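PDB 4TN0: UPF0141 protein yjdB from Campylobacter jejuni subsp. jejuni HB93-13, which is a phosphoethanolamine transferase (EptC) required for polymyxin resistance and motility, whose zinc-binding periplasmic domain probably transfers phosphoethanolamine to acceptor molecules. Local coordinates for residues 17-22 with 141-146; 45-50 with 202-207; 51-56 with 266-271; 99-104 with 116-121. All blocks are in the same frame, centred on the assembly; numbering follows the deposited sequence.

Interaction 1 of 4, residues 17-22 with 141-146; sequences KKLLVL and NHLSDQ
K18 and Q146 put their side chains on the same face of the sheet, and the two chains cross obliquely. K18 CB meets Q146 CG at 3.8 Å. CG of K18 stands beside the backbone N, anti to the carbonyl carbon. The chain then runs extended past Q146, with K18 CD 4.1 Å from Q146 CG. It turns only at its end (chi4 -84°). There NZ leaves Q146 behind and pairs with E218, and the lysine also makes a cation-pi contact with Y288. Q146 is bent at chi2 (95°), and its NE2 lies 4.2 Å from K18 CD. The backbone beneath is a parallel bridge between K18 and Q146. It joins the starts of strands 18-24 and 146-152, neighbours in the central mixed sheet of this alkaline phosphatase-like fold. K18 N gives a short, nearly straight bond to D145 O (2.7 Å, 170°), directed almost along the C=O axis. D145 O also receives a CA-H contact from K17 CA at 3.3 Å. Q146 CA makes a similar contact with K18 O at 3.4 Å. L19 makes a separate, apolar contact. Its CG is anti to the backbone N, while that of L143 is anti to the carbonyl carbon. The two leucines cross at about a right angle and meet tip to tip, L19 CD2 to L143 CD1 at 4.1 Å. L19 also packs on L140, and L143 on Y217. At the exposed end K17 NZ and D145 OD2 remain 6.0 Å apart, too far for a salt bridge.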
# COMPACT_ATOMS: atom_id res chain seq x y z
N LYS A 17 -0.28 -7.58 -22.43
CA LYS A 17 0.23 -8.41 -21.34
C LYS A 17 0.53 -7.50 -20.14
O LYS A 17 1.33 -6.56 -20.24
CB LYS A 17 1.46 -9.21 -21.81
CG LYS A 17 1.15 -10.07 -23.04
CD LYS A 17 1.55 -11.54 -22.92
CE LYS A 17 1.23 -12.32 -24.22
NZ LYS A 17 2.01 -11.93 -25.45
N LYS A 18 -0.13 -7.76 -19.00
CA LYS A 18 -0.11 -6.82 -17.86
C LYS A 18 0.25 -7.46 -16.50
O LYS A 18 -0.14 -8.60 -16.20
CB LYS A 18 -1.47 -6.12 -17.74
CG LYS A 18 -1.77 -5.05 -18.78
CD LYS A 18 -3.18 -4.52 -18.59
CE LYS A 18 -3.41 -3.23 -19.36
NZ LYS A 18 -2.93 -2.03 -18.61
N LEU A 19 0.99 -6.71 -15.69
CA LEU A 19 1.31 -7.12 -14.32
C LEU A 19 1.28 -5.97 -13.32
O LEU A 19 2.15 -5.09 -13.38
CB LEU A 19 2.69 -7.79 -14.27
CG LEU A 19 3.23 -8.12 -12.88
CD1 LEU A 19 2.26 -8.99 -12.10
CD2 LEU A 19 4.61 -8.78 -12.96
N LEU A 20 0.34 -6.00 -12.39
CA LEU A 20 0.30 -4.99 -11.33
C LEU A 20 0.69 -5.63 -9.99
O LEU A 20 0.12 -6.65 -9.58
CB LEU A 20 -1.07 -4.31 -11.23
CG LEU A 20 -1.21 -3.23 -10.14
CD1 LEU A 20 -0.19 -2.14 -10.38
CD2 LEU A 20 -2.61 -2.63 -10.06
N VAL A 21 1.69 -5.05 -9.34
CA VAL A 21 2.06 -5.45 -7.98
C VAL A 21 1.56 -4.36 -7.03
O VAL A 21 2.00 -3.21 -7.10
CB VAL A 21 3.60 -5.65 -7.80
CG1 VAL A 21 3.95 -5.84 -6.34
CG2 VAL A 21 4.12 -6.85 -8.62
N LEU A 22 0.58 -4.73 -6.21
CA LEU A 22 -0.02 -3.82 -5.24
C LEU A 22 0.58 -4.09 -3.87
O LEU A 22 0.40 -5.18 -3.31
CB LEU A 22 -1.53 -4.00 -5.17
CG LEU A 22 -2.32 -3.15 -4.19
CD1 LEU A 22 -2.24 -1.68 -4.56
CD2 LEU A 22 -3.76 -3.61 -4.16
N ASN A 141 6.90 -16.98 -12.25
CA ASN A 141 7.11 -18.06 -13.23
C ASN A 141 5.77 -18.51 -13.81
O ASN A 141 5.68 -18.80 -15.01
CB ASN A 141 7.87 -19.24 -12.60
CG ASN A 141 9.36 -18.93 -12.36
OD1 ASN A 141 9.95 -18.08 -13.04
ND2 ASN A 141 9.96 -19.62 -11.40
N HIS A 142 4.73 -18.54 -12.98
CA HIS A 142 3.41 -18.98 -13.43
C HIS A 142 2.42 -17.83 -13.64
O HIS A 142 1.28 -17.88 -13.16
CB HIS A 142 2.80 -19.98 -12.45
CG HIS A 142 3.71 -21.10 -12.06
ND1 HIS A 142 4.86 -20.91 -11.31
CD2 HIS A 142 3.65 -22.43 -12.31
CE1 HIS A 142 5.45 -22.07 -11.12
NE2 HIS A 142 4.74 -23.01 -11.71
N LEU A 143 2.83 -16.83 -14.41
CA LEU A 143 1.98 -15.69 -14.74
C LEU A 143 0.96 -16.04 -15.83
O LEU A 143 1.13 -17.01 -16.57
CB LEU A 143 2.82 -14.50 -15.18
CG LEU A 143 3.71 -13.77 -14.18
CD1 LEU A 143 4.24 -12.48 -14.80
CD2 LEU A 143 2.97 -13.48 -12.87
N SER A 144 -0.11 -15.24 -15.92
CA SER A 144 -1.05 -15.27 -17.04
C SER A 144 -0.88 -14.00 -17.86
O SER A 144 0.17 -13.35 -17.79
CB SER A 144 -2.49 -15.41 -16.56
OG SER A 144 -2.65 -16.53 -15.71
N ASP A 145 -1.91 -13.63 -18.62
CA ASP A 145 -1.78 -12.49 -19.52
C ASP A 145 -2.01 -11.19 -18.75
O ASP A 145 -1.37 -10.18 -19.03
CB ASP A 145 -2.77 -12.59 -20.70
CG ASP A 145 -2.57 -13.85 -21.55
OD1 ASP A 145 -2.03 -14.87 -21.06
OD2 ASP A 145 -3.00 -13.82 -22.73
N GLN A 146 -2.91 -11.25 -17.76
CA GLN A 146 -3.16 -10.14 -16.83
C GLN A 146 -3.12 -10.63 -15.37
O GLN A 146 -3.85 -11.55 -14.99
CB GLN A 146 -4.50 -9.48 -17.13
CG GLN A 146 -4.45 -8.36 -18.16
CD GLN A 146 -4.77 -8.82 -19.56
OE1 GLN A 146 -5.45 -9.84 -19.77
NE2 GLN A 146 -4.31 -8.06 -20.54

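Interaction 2 of 4, residues 45-50 with 202-207; sequences FYTKKD and YLLSEI
Residues 45-49 have helical backbone angles but lack regular helical bonding. The turn is held by K49 N to Y46 O, with a weaker bond from D50 N to T47 O. Residues 202-207 are regular helix, with bonds from E206 N to Y202 O and from I207 N to L203 O. The backbones come close: CA of Y46 and CA of Y202 are 5.4 Å apart, and CA of T47 and CA of S205 are 5.3 Å apart. No hydrogen bond crosses; side chains pack on side chains and on the helix backbone. Y46 carries the largest share. Y202 CB sits over one face of its ring, 3.9 Å from the centroid and 19° off the normal, a CH-pi contact. The Y202 ring turns its edge to the Y46 face in a T-shaped pair, with ring centroids 5.3 Å apart and planes at 76°. F45 CD2 covers the opposite face of Y46, so the ring is sandwiched. S205 OG takes the crowded position between N and carbonyl carbon. From there it reaches back to Y202 O at 3.1 Å, on a lone pair, so that this oxygen accepts two bonds. D50 OD2 lies 3.2 Å from S205 CB. T47 CG2 presses on L204 CB at 3.6 Å, while T47 OG1 bonds to D201. Helix 186-211 lies between this turn and the central sheet of the alkaline phosphatase-like fold. L204 packs on L221 and Y223 of strand 218-224, and L203 and I207 meet L133 of helix 133-139.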
# COMPACT_ATOMS: atom_id res chain seq x y z
N PHE A 45 15.92 6.38 0.21
CA PHE A 45 17.20 6.20 -0.47
C PHE A 45 17.14 5.27 -1.70
O PHE A 45 17.78 5.54 -2.71
CB PHE A 45 18.21 5.67 0.53
CG PHE A 45 19.55 5.36 -0.06
CD1 PHE A 45 20.47 6.38 -0.27
CD2 PHE A 45 19.90 4.06 -0.38
CE1 PHE A 45 21.71 6.11 -0.79
CE2 PHE A 45 21.15 3.79 -0.92
CZ PHE A 45 22.05 4.82 -1.12
N TYR A 46 16.38 4.18 -1.61
CA TYR A 46 16.38 3.19 -2.69
C TYR A 46 15.44 3.49 -3.86
O TYR A 46 15.87 3.43 -5.02
CB TYR A 46 16.06 1.83 -2.11
CG TYR A 46 17.12 1.35 -1.16
CD1 TYR A 46 17.02 1.59 0.20
CD2 TYR A 46 18.26 0.70 -1.64
CE1 TYR A 46 18.01 1.17 1.07
CE2 TYR A 46 19.26 0.27 -0.78
CZ TYR A 46 19.13 0.51 0.58
OH TYR A 46 20.12 0.09 1.44
N THR A 47 14.18 3.79 -3.58
CA THR A 47 13.23 4.07 -4.65
C THR A 47 13.46 5.47 -5.25
O THR A 47 12.92 5.78 -6.31
CB THR A 47 11.74 3.92 -4.21
OG1 THR A 47 11.47 4.73 -3.07
CG2 THR A 47 11.44 2.47 -3.86
N LYS A 48 14.26 6.31 -4.59
CA LYS A 48 14.66 7.58 -5.21
C LYS A 48 15.45 7.32 -6.48
O LYS A 48 15.40 8.10 -7.43
CB LYS A 48 15.50 8.45 -4.26
CG LYS A 48 14.72 9.49 -3.46
CD LYS A 48 15.63 10.23 -2.46
CE LYS A 48 14.89 11.33 -1.71
NZ LYS A 48 15.77 12.17 -0.84
N LYS A 49 16.21 6.23 -6.48
CA LYS A 49 17.05 5.87 -7.62
C LYS A 49 16.24 5.30 -8.78
O LYS A 49 16.74 5.17 -9.89
CB LYS A 49 18.15 4.90 -7.17
CG LYS A 49 19.07 5.57 -6.15
CD LYS A 49 20.23 4.70 -5.69
CE LYS A 49 21.00 5.38 -4.55
NZ LYS A 49 22.36 4.80 -4.32
N ASP A 50 14.97 4.98 -8.52
CA ASP A 50 14.12 4.46 -9.58
C ASP A 50 13.15 5.54 -10.03
O ASP A 50 12.25 5.27 -10.83
CB ASP A 50 13.36 3.22 -9.09
CG ASP A 50 14.29 2.07 -8.76
OD1 ASP A 50 15.19 1.78 -9.57
OD2 ASP A 50 14.13 1.45 -7.68
N TYR A 202 13.64 -0.24 0.51
CA TYR A 202 14.52 -1.19 -0.17
C TYR A 202 13.75 -2.31 -0.84
O TYR A 202 14.00 -2.66 -2.00
CB TYR A 202 15.54 -1.77 0.82
CG TYR A 202 16.25 -3.03 0.38
CD1 TYR A 202 15.81 -4.29 0.80
CD2 TYR A 202 17.37 -2.98 -0.44
CE1 TYR A 202 16.46 -5.44 0.40
CE2 TYR A 202 18.02 -4.13 -0.85
CZ TYR A 202 17.57 -5.36 -0.43
OH TYR A 202 18.23 -6.51 -0.82
N LEU A 203 12.81 -2.88 -0.10
CA LEU A 203 11.99 -3.97 -0.62
C LEU A 203 11.18 -3.52 -1.83
O LEU A 203 10.91 -4.32 -2.74
CB LEU A 203 11.08 -4.50 0.47
CG LEU A 203 11.75 -5.27 1.59
CD1 LEU A 203 10.68 -5.84 2.47
CD2 LEU A 203 12.68 -6.38 1.06
N LEU A 204 10.74 -2.27 -1.82
CA LEU A 204 10.06 -1.73 -2.99
C LEU A 204 10.99 -1.74 -4.19
O LEU A 204 10.61 -2.23 -5.25
CB LEU A 204 9.51 -0.32 -2.73
CG LEU A 204 8.07 -0.20 -2.22
CD1 LEU A 204 7.76 -1.08 -1.04
CD2 LEU A 204 7.69 1.27 -1.98
N SER A 205 12.21 -1.25 -4.03
CA SER A 205 13.09 -1.18 -5.19
C SER A 205 13.53 -2.59 -5.63
O SER A 205 13.79 -2.80 -6.81
CB SER A 205 14.29 -0.26 -4.93
OG SER A 205 15.27 -0.89 -4.14
N GLU A 206 13.58 -3.55 -4.71
CA GLU A 206 13.81 -4.95 -5.07
C GLU A 206 12.65 -5.50 -5.90
O GLU A 206 12.85 -6.35 -6.76
CB GLU A 206 14.02 -5.81 -3.83
CG GLU A 206 15.40 -5.64 -3.20
CD GLU A 206 16.55 -6.12 -4.08
OE1 GLU A 206 16.63 -7.34 -4.32
OE2 GLU A 206 17.37 -5.28 -4.52
N ILE A 207 11.45 -5.03 -5.60
CA ILE A 207 10.27 -5.42 -6.38
C ILE A 207 10.37 -4.83 -7.78
O ILE A 207 10.19 -5.54 -8.76
CB ILE A 207 8.97 -4.96 -5.69
CG1 ILE A 207 8.62 -5.94 -4.56
CG2 ILE A 207 7.79 -4.88 -6.68
CD1 ILE A 207 7.54 -5.42 -3.64

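Interaction 3 of 4, residues 51-56 with 266-271; sequences NVVFFD and NLAKEH
H271 N is the best-held polar atom, with two acceptors in its own helix. It bonds to A268 O at 3.1 Å and weakly to L267 O at 3.3 Å. E270 N is likewise shared between N266 O and, weakly, L267 O; H271 N leads only by its shorter main bond. That bond is 3-10-like, in the last turn of the helix. No hydrogen bond crosses to residues 51-56; the contact is van der Waals packing, in part against the A268 carbonyl. V53 is the main contributor from the strand. Its CG1, anti to the backbone N, rests on A268 O at 3.5 Å. Its CG2 lies 4.0 Å from A268 CB and 4.2 Å from K269 CB. The rest of K269 leads away. The segment axes come within 7.8 Å at a crossing angle of 33°. F55 swings its ring toward the helix end, with CE2 4.4 Å from H271 CB. This is strand-helix packing within an alkaline phosphatase-like fold. V53 and F55 are hydrogen-bonded through their backbones to F257 and A255 of strand 252-259, and A268 also packs on F257. On the side turned from helix 264-271, F54 touches P254 and L35.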
# COMPACT_ATOMS: atom_id res chain seq x y z
N ASN A 51 13.35 6.75 -9.53
CA ASN A 51 12.52 7.92 -9.85
C ASN A 51 11.01 7.65 -9.75
O ASN A 51 10.22 8.08 -10.60
CB ASN A 51 12.88 8.44 -11.24
CG ASN A 51 14.36 8.76 -11.38
OD1 ASN A 51 14.84 9.74 -10.81
ND2 ASN A 51 15.09 7.91 -12.11
N VAL A 52 10.62 6.92 -8.70
CA VAL A 52 9.23 6.60 -8.44
C VAL A 52 8.41 7.87 -8.27
O VAL A 52 8.95 8.92 -7.94
CB VAL A 52 9.11 5.71 -7.18
CG1 VAL A 52 9.90 4.43 -7.37
CG2 VAL A 52 9.60 6.46 -5.93
N VAL A 53 7.10 7.78 -8.51
CA VAL A 53 6.19 8.90 -8.28
C VAL A 53 5.64 8.83 -6.85
O VAL A 53 5.15 7.78 -6.43
CB VAL A 53 5.02 8.93 -9.28
CG1 VAL A 53 4.05 10.04 -8.95
CG2 VAL A 53 5.53 9.10 -10.70
N PHE A 54 5.71 9.95 -6.13
CA PHE A 54 5.24 10.02 -4.75
C PHE A 54 4.08 10.99 -4.56
O PHE A 54 4.22 12.19 -4.77
CB PHE A 54 6.40 10.41 -3.82
CG PHE A 54 5.99 10.60 -2.39
CD1 PHE A 54 5.81 9.52 -1.54
CD2 PHE A 54 5.79 11.87 -1.88
CE1 PHE A 54 5.45 9.70 -0.21
CE2 PHE A 54 5.42 12.06 -0.56
CZ PHE A 54 5.24 10.97 0.27
N PHE A 55 2.96 10.45 -4.11
CA PHE A 55 1.78 11.24 -3.82
C PHE A 55 1.91 11.92 -2.45
O PHE A 55 1.89 11.27 -1.40
CB PHE A 55 0.55 10.34 -3.85
CG PHE A 55 0.27 9.78 -5.21
CD1 PHE A 55 1.01 8.72 -5.70
CD2 PHE A 55 -0.72 10.32 -6.01
CE1 PHE A 55 0.77 8.20 -6.96
CE2 PHE A 55 -0.96 9.81 -7.27
CZ PHE A 55 -0.22 8.75 -7.74
N ASP A 56 2.04 13.24 -2.46
CA ASP A 56 2.38 13.92 -1.22
C ASP A 56 1.15 14.41 -0.46
O ASP A 56 1.28 15.01 0.58
CB ASP A 56 3.33 15.09 -1.49
CG ASP A 56 2.89 15.93 -2.66
OD1 ASP A 56 1.88 16.66 -2.52
OD2 ASP A 56 3.55 15.85 -3.73
N ASN A 266 3.92 9.03 -16.28
CA ASN A 266 3.78 10.48 -16.38
C ASN A 266 2.34 10.94 -16.08
O ASN A 266 2.14 12.09 -15.69
CB ASN A 266 4.24 11.00 -17.75
CG ASN A 266 4.36 12.52 -17.78
OD1 ASN A 266 5.08 13.12 -16.97
ND2 ASN A 266 3.65 13.15 -18.73
N LEU A 267 1.35 10.05 -16.22
CA LEU A 267 0.04 10.38 -15.70
C LEU A 267 0.11 10.46 -14.18
O LEU A 267 -0.49 11.34 -13.55
CB LEU A 267 -1.01 9.37 -16.13
CG LEU A 267 -1.86 9.64 -17.38
CD1 LEU A 267 -1.00 10.13 -18.55
CD2 LEU A 267 -2.65 8.40 -17.77
N ALA A 268 0.80 9.49 -13.58
CA ALA A 268 1.01 9.47 -12.14
C ALA A 268 1.70 10.75 -11.66
O ALA A 268 1.28 11.37 -10.67
CB ALA A 268 1.80 8.24 -11.75
N LYS A 269 2.75 11.16 -12.38
CA LYS A 269 3.54 12.33 -12.02
C LYS A 269 2.69 13.60 -12.04
O LYS A 269 2.92 14.52 -11.26
CB LYS A 269 4.74 12.49 -12.96
CG LYS A 269 5.63 13.69 -12.63
CD LYS A 269 6.94 13.73 -13.45
CE LYS A 269 6.87 14.76 -14.59
NZ LYS A 269 7.58 16.06 -14.27
N GLU A 270 1.71 13.63 -12.94
CA GLU A 270 0.85 14.79 -13.10
C GLU A 270 -0.17 14.92 -11.98
O GLU A 270 -0.63 16.01 -11.67
CB GLU A 270 0.13 14.73 -14.46
CG GLU A 270 1.04 14.92 -15.66
CD GLU A 270 0.31 14.80 -16.99
OE1 GLU A 270 0.43 15.73 -17.82
OE2 GLU A 270 -0.37 13.77 -17.22
N HIS A 271 -0.51 13.79 -11.36
CA HIS A 271 -1.53 13.78 -10.31
C HIS A 271 -0.98 13.88 -8.88
O HIS A 271 -1.74 14.15 -7.94
CB HIS A 271 -2.36 12.51 -10.42
CG HIS A 271 -3.14 12.39 -11.68
ND1 HIS A 271 -2.84 11.46 -12.65
CD2 HIS A 271 -4.23 13.06 -12.12
CE1 HIS A 271 -3.70 11.57 -13.65
NE2 HIS A 271 -4.56 12.53 -13.35

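Interaction 4 of 4, residues 99-104 with 116-121; sequences VDAAWF and DRLAYK
Y120, L118 and W103 bury the most surface here. Y120 O accepts a hydrogen bond from W103 N at 3.1 Å, with an angle of 161° and the donor in the carbonyl plane. The same oxygen takes a CA-H contact from A102 CA at 3.3 Å. K121 CA returns one to W103 O at 3.1 Å, in the parallel pairing of W103 with K121. The Y120 side chain, CG anti to the backbone N, crosses F104 obliquely. Y120 CE2 comes to the rim of the F104 ring, close to its plane and 3.6 Å from F104 CE1. The two ring planes are nearly perpendicular, at 85°. L118 works the face of the sheet that carries A101 and W103. Its two methyls divide between them: CD1 reaches W103 CB at 3.7 Å, and CD2 reaches A101 CB at 4.0 Å. L118 CD1 also lies obliquely near the W103 indole, whose NE1 bonds to D105. K121, CG in the crowded position and the chain extended beyond it, runs back so that NZ bonds to D116 O at 2.6 Å, above the carbonyl plane. Strand 120-123 is the parallel edge strand of the alkaline phosphatase-like mixed sheet, next to 100-105. Helix 90-96 packs its M91 on A101 and L118, while on the other face helix 133-139 meets F104, and strand 146-152 continues the sheet beyond 100-105.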
# COMPACT_ATOMS: atom_id res chain seq x y z
N VAL A 99 -9.11 -11.85 -14.26
CA VAL A 99 -7.75 -11.43 -13.93
C VAL A 99 -7.07 -12.44 -13.00
O VAL A 99 -7.70 -12.98 -12.09
CB VAL A 99 -7.74 -10.05 -13.29
CG1 VAL A 99 -6.33 -9.53 -13.12
CG2 VAL A 99 -8.57 -9.10 -14.13
N ASP A 100 -5.79 -12.72 -13.24
CA ASP A 100 -5.01 -13.58 -12.34
C ASP A 100 -4.66 -12.81 -11.04
O ASP A 100 -3.94 -11.80 -11.07
CB ASP A 100 -3.74 -14.08 -13.04
CG ASP A 100 -2.99 -15.15 -12.24
OD1 ASP A 100 -3.15 -15.24 -10.99
OD2 ASP A 100 -2.22 -15.91 -12.87
N ALA A 101 -5.21 -13.28 -9.92
CA ALA A 101 -5.04 -12.60 -8.64
C ALA A 101 -4.30 -13.45 -7.62
O ALA A 101 -4.71 -14.57 -7.33
CB ALA A 101 -6.40 -12.19 -8.09
N ALA A 102 -3.22 -12.91 -7.08
CA ALA A 102 -2.48 -13.54 -5.97
C ALA A 102 -2.37 -12.58 -4.77
O ALA A 102 -2.14 -11.37 -4.95
CB ALA A 102 -1.11 -14.01 -6.42
N TRP A 103 -2.58 -13.11 -3.56
CA TRP A 103 -2.45 -12.33 -2.33
C TRP A 103 -1.47 -13.00 -1.34
O TRP A 103 -1.74 -14.07 -0.80
CB TRP A 103 -3.83 -12.14 -1.68
CG TRP A 103 -3.85 -11.23 -0.46
CD1 TRP A 103 -3.34 -11.51 0.77
CD2 TRP A 103 -4.44 -9.92 -0.36
NE1 TRP A 103 -3.54 -10.45 1.62
CE2 TRP A 103 -4.22 -9.46 0.96
CE3 TRP A 103 -5.11 -9.09 -1.25
CZ2 TRP A 103 -4.66 -8.21 1.40
CZ3 TRP A 103 -5.54 -7.84 -0.82
CH2 TRP A 103 -5.31 -7.42 0.50
N PHE A 104 -0.31 -12.37 -1.12
CA PHE A 104 0.67 -12.90 -0.17
C PHE A 104 0.77 -12.01 1.09
O PHE A 104 1.15 -10.83 1.00
CB PHE A 104 2.04 -13.03 -0.85
CG PHE A 104 2.04 -13.88 -2.08
CD1 PHE A 104 1.35 -15.09 -2.10
CD2 PHE A 104 2.71 -13.48 -3.23
CE1 PHE A 104 1.34 -15.88 -3.25
CE2 PHE A 104 2.69 -14.26 -4.38
CZ PHE A 104 2.01 -15.46 -4.38
N ASP A 116 -10.13 -13.37 1.21
CA ASP A 116 -10.77 -14.63 1.59
C ASP A 116 -11.25 -15.50 0.43
O ASP A 116 -11.24 -16.73 0.52
CB ASP A 116 -11.94 -14.32 2.53
CG ASP A 116 -11.47 -13.90 3.91
OD1 ASP A 116 -10.25 -13.70 4.10
OD2 ASP A 116 -12.32 -13.76 4.81
N ARG A 117 -11.70 -14.87 -0.65
CA ARG A 117 -12.30 -15.61 -1.74
C ARG A 117 -11.35 -15.70 -2.94
O ARG A 117 -11.78 -16.00 -4.05
CB ARG A 117 -13.63 -14.97 -2.14
CG ARG A 117 -14.73 -15.12 -1.11
CD ARG A 117 -15.82 -14.09 -1.37
NE ARG A 117 -15.21 -12.77 -1.43
CZ ARG A 117 -14.95 -12.03 -0.34
NH1 ARG A 117 -14.38 -10.84 -0.45
NH2 ARG A 117 -15.26 -12.50 0.86
N LEU A 118 -10.07 -15.47 -2.70
CA LEU A 118 -9.09 -15.63 -3.75
C LEU A 118 -8.61 -17.07 -3.76
O LEU A 118 -8.63 -17.74 -2.73
CB LEU A 118 -7.90 -14.68 -3.57
CG LEU A 118 -8.24 -13.21 -3.78
CD1 LEU A 118 -7.00 -12.35 -3.65
CD2 LEU A 118 -8.93 -12.98 -5.11
N ALA A 119 -8.19 -17.53 -4.93
CA ALA A 119 -7.77 -18.91 -5.06
C ALA A 119 -6.34 -19.04 -4.55
O ALA A 119 -6.05 -19.88 -3.70
CB ALA A 119 -7.88 -19.38 -6.50
N TYR A 120 -5.44 -18.19 -5.05
CA TYR A 120 -4.07 -18.32 -4.57
C TYR A 120 -3.66 -17.17 -3.63
O TYR A 120 -3.32 -16.06 -4.05
CB TYR A 120 -3.06 -18.47 -5.71
CG TYR A 120 -1.76 -19.03 -5.16
CD1 TYR A 120 -1.78 -20.18 -4.36
CD2 TYR A 120 -0.51 -18.47 -5.46
CE1 TYR A 120 -0.63 -20.73 -3.84
CE2 TYR A 120 0.66 -19.03 -4.94
CZ TYR A 120 0.59 -20.17 -4.13
OH TYR A 120 1.72 -20.77 -3.59
N LYS A 121 -3.76 -17.50 -2.34
CA LYS A 121 -3.45 -16.64 -1.20
C LYS A 121 -2.51 -17.40 -0.24
O LYS A 121 -2.55 -18.64 -0.17
CB LYS A 121 -4.73 -16.21 -0.48
CG LYS A 121 -5.56 -17.38 -0.01
CD LYS A 121 -6.90 -16.99 0.55
CE LYS A 121 -7.70 -18.25 0.83
NZ LYS A 121 -9.07 -17.97 1.33

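Overall arrangement
Interactions 1 and 4 are both parallel strand pairings in the central mixed sheet. They share the region of strand 146-152: D100 N probably bonds to Q146 O, and D100 OD2 to S144 OG. Each has one backbone hydrogen bond across it, with interaction 4 more buried and richer in aromatic contact. Interactions 2 and 3 have no such bond. Interaction 2 sets a turn against a helix through tyrosines and is partly buried; interaction 3 packs a strand under a helix, mainly through V53 and A268 with the F55 ring beside them, and is mostly buried. Their first segments, 45-50 and 51-56, are consecutive, and touch where T47 O meets V52 CG2. V21 on I207 joins interaction 1 to interaction 2.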